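PDB 6GRD: nuclease-like protein from Chaetomium thermophilum, which probably cleaves branched DNA such as Holliday junctions and 5'-flaps as a metal-dependent nuclease of the XPG/FEN1 family, this chain being its N-terminal part with the nuclease core. Local coordinates for residues 77-82 / 118-123; 198-203 / 274-279. All coordinates share one frame; numbering follows the deposited sequence.

Contact 1 (77-82 / 118-123); sequences VFDGPN and PGEAEA
Asp79 and Ala121 meet where the end of strand 73-78 passes the start of helix 121-129. The carboxylate of Asp79 accepts a hydrogen bond from the backbone amide, Ala121 N to Asp79 OD2 at 3.2 Å. The bond is fairly straight at the hydrogen, 159°, but the donor comes from above the carboxylate plane, so the group lies flat across the N-H. CG of Asp79 sits beside its own backbone N, anti to the carbonyl carbon (chi1 -84°), and this swings the carboxylate over the first turn of the helix. Its other oxygen rests on the methyl, Asp79 OD1 to Ala121 CB 3.7 Å. On its strand side the same methyl takes the tip of Val77, Val77 CG1 to Ala121 CB 3.6 Å. This junction belongs to the PIN-like nuclease core of XPG/FEN1 enzymes, where loops and a helix start at the ends of the central strands gather the acidic metal ligands; Glu122, next along the helix, is a metal ligand and its side chain starts away from 77-82. Beyond Asp79 the contact turns to backbone: Gly80 N donates to Gly119 O at 2.8 Å. Asn82 then lays its CB against the backbone of Gly119, Asn82 CB to Gly119 CA 3.6 Å. Glu120, at the N-cap position, starts away from 77-82 and reaches Tyr200 through OE2, a hydrogen bond. Its OE1 lies 4.4 Å from Asp79 OD2, two like charges close together.

Contact 2 (198-203 / 274-279); sequences GDYLPD and LRYYTH
Tyr200 reaches from loop 198-203 to Tyr276 and Tyr277 near the end of helix 273-278. The contact is mainly ring packing, and no hydrogen bond joins the two segments. Against Tyr276 the phenol end does the touching: Tyr200 CZ lies 3.5 Å from Tyr276 CD2, and CG of Tyr276 stands over one face of the Tyr200 ring, offset toward its rim. The two rings are inclined at 38° with centroids 4.4 Å apart, close but neither parallel nor perpendicular. Tyr277 meets the CD2/CE2 side of the same ring, Tyr200 CE2 to Tyr277 CZ 3.7 Å, at a similar tilt of 43°. Its CG is anti to the carbonyl carbon (chi1 -63°), and the ring reaches along toward the loop, where Tyr277 OH lies 4.1 Å from Gly198 CA. Polar bonding is found at the margin, where Tyr200 OH is hydrogen-bonded to Glu120. A leucine in place of Tyr200 would probably leave both tyrosine rings poorly packed and Glu120 without its phenol partner. The aromatic cluster thus joins a short helix to the loop bearing Asp199, a metal ligand packed near a DNA phosphate, at the margin of the XPG-family active site.

In the fold
Contact 1 is partly buried and contact 2 lies at the surface, farther from the centre of the chain; their centres are about 14 Å apart. The first joins the end of strand 73-78 and the loop after it to the start of helix 121-129; the second joins a loop to helix 273-278, so they share no helix or strand. Contact 77-82 / 118-123 combines two hydrogen bonds with small apolar packing, whereas ring packing dominates 198-203 / 274-279. They meet where Glu120 and Tyr200 pair, and each supplies an acid to the metal site: Glu122 OE2 and Asp199 OD1 stand 4.3 Å apart, with Asp143 also nearby.

Contact 1 (77-82 / 118-123)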
# COMPACT_ATOMS: atom_id res chain seq x y z
N VAL A 77 -2.06 9.02 -1.11
CA VAL A 77 -2.91 9.59 -2.15
C VAL A 77 -4.28 9.92 -1.57
O VAL A 77 -4.90 9.08 -0.91
CB VAL A 77 -3.02 8.63 -3.34
CG1 VAL A 77 -4.10 9.09 -4.34
CG2 VAL A 77 -1.64 8.45 -3.98
N PHE A 78 -4.78 11.12 -1.84
CA PHE A 78 -6.05 11.59 -1.30
C PHE A 78 -7.08 11.77 -2.42
O PHE A 78 -6.72 12.18 -3.53
CB PHE A 78 -5.85 12.93 -0.56
CG PHE A 78 -5.04 12.83 0.72
CD1 PHE A 78 -5.67 12.93 1.96
CD2 PHE A 78 -3.67 12.66 0.69
CE1 PHE A 78 -4.96 12.86 3.16
CE2 PHE A 78 -2.94 12.59 1.89
CZ PHE A 78 -3.58 12.69 3.12
N ASP A 79 -8.35 11.46 -2.13
CA ASP A 79 -9.41 11.68 -3.10
C ASP A 79 -9.53 13.15 -3.44
O ASP A 79 -9.31 14.02 -2.58
CB ASP A 79 -10.76 11.18 -2.57
CG ASP A 79 -10.95 9.71 -2.79
OD1 ASP A 79 -10.60 8.91 -1.88
OD2 ASP A 79 -11.42 9.34 -3.89
N GLY A 80 -9.90 13.44 -4.68
CA GLY A 80 -10.16 14.80 -5.11
C GLY A 80 -11.64 15.10 -5.21
O GLY A 80 -12.49 14.31 -4.80
N PRO A 81 -11.97 16.28 -5.74
CA PRO A 81 -13.39 16.67 -5.86
C PRO A 81 -14.23 15.81 -6.82
O PRO A 81 -15.45 15.70 -6.60
CB PRO A 81 -13.32 18.13 -6.34
CG PRO A 81 -11.87 18.44 -6.57
CD PRO A 81 -11.07 17.43 -5.83
N ASN A 82 -13.66 15.20 -7.86
CA ASN A 82 -14.46 14.49 -8.89
C ASN A 82 -15.21 13.24 -8.39
O ASN A 82 -16.20 12.80 -8.99
CB ASN A 82 -13.55 14.10 -10.05
CG ASN A 82 -13.61 15.10 -11.18
OD1 ASN A 82 -14.24 14.87 -12.22
ND2 ASN A 82 -12.99 16.25 -10.97
N PRO A 118 -6.79 14.17 -8.72
CA PRO A 118 -7.86 15.00 -9.29
C PRO A 118 -9.24 14.42 -9.04
O PRO A 118 -10.20 15.14 -8.73
CB PRO A 118 -7.56 15.02 -10.80
CG PRO A 118 -6.36 14.17 -11.01
CD PRO A 118 -6.03 13.44 -9.75
N GLY A 119 -9.35 13.10 -9.20
CA GLY A 119 -10.59 12.38 -9.02
C GLY A 119 -10.45 11.34 -7.94
O GLY A 119 -10.03 11.64 -6.81
N GLU A 120 -10.78 10.10 -8.27
CA GLU A 120 -10.72 9.04 -7.27
C GLU A 120 -9.30 8.59 -6.98
O GLU A 120 -8.47 8.45 -7.89
CB GLU A 120 -11.57 7.87 -7.74
CG GLU A 120 -12.93 8.35 -8.03
CD GLU A 120 -13.95 7.32 -7.71
OE1 GLU A 120 -14.07 6.94 -6.52
OE2 GLU A 120 -14.62 6.89 -8.66
N ALA A 121 -9.02 8.37 -5.70
CA ALA A 121 -7.66 7.99 -5.31
C ALA A 121 -7.27 6.64 -5.89
O ALA A 121 -6.16 6.48 -6.41
CB ALA A 121 -7.53 8.01 -3.79
N GLU A 122 -8.18 5.64 -5.81
CA GLU A 122 -7.90 4.33 -6.39
C GLU A 122 -7.41 4.46 -7.83
O GLU A 122 -6.37 3.89 -8.21
CB GLU A 122 -9.14 3.42 -6.34
CG GLU A 122 -9.97 3.49 -5.06
CD GLU A 122 -10.83 2.25 -4.82
OE1 GLU A 122 -10.32 1.26 -4.24
OE2 GLU A 122 -12.02 2.26 -5.19
N ALA A 123 -8.13 5.24 -8.66
CA ALA A 123 -7.72 5.43 -10.05
C ALA A 123 -6.35 6.11 -10.15
O ALA A 123 -5.50 5.69 -10.95
CB ALA A 123 -8.77 6.25 -10.81

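Contact 2 (198-203 / 274-279)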
# COMPACT_ATOMS: atom_id res chain seq x y z
N GLY A 198 -21.01 -1.89 -9.08
CA GLY A 198 -19.78 -1.31 -8.59
C GLY A 198 -20.07 -0.24 -7.56
O GLY A 198 -21.05 -0.32 -6.79
N ASP A 199 -19.22 0.79 -7.56
CA ASP A 199 -19.44 1.92 -6.67
C ASP A 199 -20.46 2.92 -7.23
O ASP A 199 -21.36 3.35 -6.51
CB ASP A 199 -18.12 2.62 -6.34
CG ASP A 199 -17.29 1.84 -5.31
OD1 ASP A 199 -16.29 2.40 -4.79
OD2 ASP A 199 -17.64 0.68 -5.00
N TYR A 200 -20.34 3.27 -8.52
CA TYR A 200 -21.17 4.30 -9.15
C TYR A 200 -22.51 3.76 -9.62
O TYR A 200 -23.50 4.51 -9.62
CB TYR A 200 -20.44 4.92 -10.34
CG TYR A 200 -18.99 4.86 -10.23
CD1 TYR A 200 -18.35 5.48 -9.24
CD2 TYR A 200 -18.25 4.17 -11.12
CE1 TYR A 200 -17.03 5.43 -9.13
CE2 TYR A 200 -16.91 4.12 -11.01
CZ TYR A 200 -16.32 4.75 -10.02
OH TYR A 200 -15.00 4.71 -9.90
N LEU A 201 -22.56 2.48 -9.97
CA LEU A 201 -23.79 1.84 -10.38
C LEU A 201 -23.92 0.57 -9.54
O LEU A 201 -23.75 -0.53 -10.06
CB LEU A 201 -23.75 1.49 -11.87
CG LEU A 201 -24.61 2.35 -12.79
CD1 LEU A 201 -25.13 1.53 -13.96
CD2 LEU A 201 -25.77 2.97 -12.02
N PRO A 202 -24.22 0.73 -8.24
CA PRO A 202 -24.30 -0.44 -7.36
C PRO A 202 -25.28 -1.49 -7.82
O PRO A 202 -25.18 -2.65 -7.40
CB PRO A 202 -24.72 0.16 -6.01
CG PRO A 202 -24.31 1.59 -6.08
CD PRO A 202 -24.50 1.98 -7.51
N ASP A 203 -26.23 -1.13 -8.69
CA ASP A 203 -27.19 -2.10 -9.21
C ASP A 203 -26.59 -2.86 -10.40
O ASP A 203 -26.24 -4.03 -10.28
CB ASP A 203 -28.49 -1.40 -9.61
CG ASP A 203 -29.30 -0.93 -8.40
OD1 ASP A 203 -29.04 -1.42 -7.27
OD2 ASP A 203 -30.22 -0.09 -8.58
N LEU A 274 -18.87 3.32 -17.92
CA LEU A 274 -17.76 2.57 -18.50
C LEU A 274 -16.51 3.43 -18.62
O LEU A 274 -15.43 3.04 -18.17
CB LEU A 274 -18.16 2.03 -19.86
CG LEU A 274 -17.04 1.42 -20.69
CD1 LEU A 274 -16.29 0.34 -19.94
CD2 LEU A 274 -17.64 0.88 -21.95
N ARG A 275 -16.65 4.61 -19.23
CA ARG A 275 -15.48 5.48 -19.39
C ARG A 275 -14.85 5.83 -18.04
O ARG A 275 -13.63 5.93 -17.94
CB ARG A 275 -15.86 6.75 -20.17
N TYR A 276 -15.67 5.97 -16.99
CA TYR A 276 -15.15 6.22 -15.65
C TYR A 276 -14.11 5.17 -15.23
O TYR A 276 -13.22 5.46 -14.43
CB TYR A 276 -16.32 6.26 -14.66
CG TYR A 276 -16.25 7.27 -13.54
CD1 TYR A 276 -17.13 8.35 -13.50
CD2 TYR A 276 -15.35 7.12 -12.47
CE1 TYR A 276 -17.10 9.29 -12.46
CE2 TYR A 276 -15.30 8.06 -11.43
CZ TYR A 276 -16.18 9.14 -11.43
OH TYR A 276 -16.17 10.08 -10.40
N TYR A 277 -14.19 3.96 -15.78
CA TYR A 277 -13.11 3.00 -15.56
C TYR A 277 -12.02 3.06 -16.63
O TYR A 277 -10.83 3.03 -16.29
CB TYR A 277 -13.63 1.57 -15.52
CG TYR A 277 -14.57 1.29 -14.40
CD1 TYR A 277 -14.12 1.24 -13.08
CD2 TYR A 277 -15.90 1.04 -14.65
CE1 TYR A 277 -15.00 0.98 -12.05
CE2 TYR A 277 -16.78 0.78 -13.64
CZ TYR A 277 -16.33 0.73 -12.35
OH TYR A 277 -17.25 0.46 -11.36
N THR A 278 -12.42 3.10 -17.90
CA THR A 278 -11.47 2.87 -18.99
C THR A 278 -10.59 4.09 -19.21
O THR A 278 -9.46 3.96 -19.70
CB THR A 278 -12.20 2.50 -20.29
OG1 THR A 278 -13.34 3.35 -20.48
CG2 THR A 278 -12.69 1.07 -20.24
N HIS A 279 -11.08 5.28 -18.84
CA HIS A 279 -10.35 6.54 -19.00
C HIS A 279 -10.57 7.42 -17.78
O HIS A 279 -11.04 8.56 -17.89
CB HIS A 279 -10.78 7.25 -20.28
CG HIS A 279 -10.50 6.47 -21.53
ND1 HIS A 279 -9.22 6.27 -22.01
CD2 HIS A 279 -11.33 5.83 -22.38
CE1 HIS A 279 -9.28 5.54 -23.12
NE2 HIS A 279 -10.55 5.26 -23.36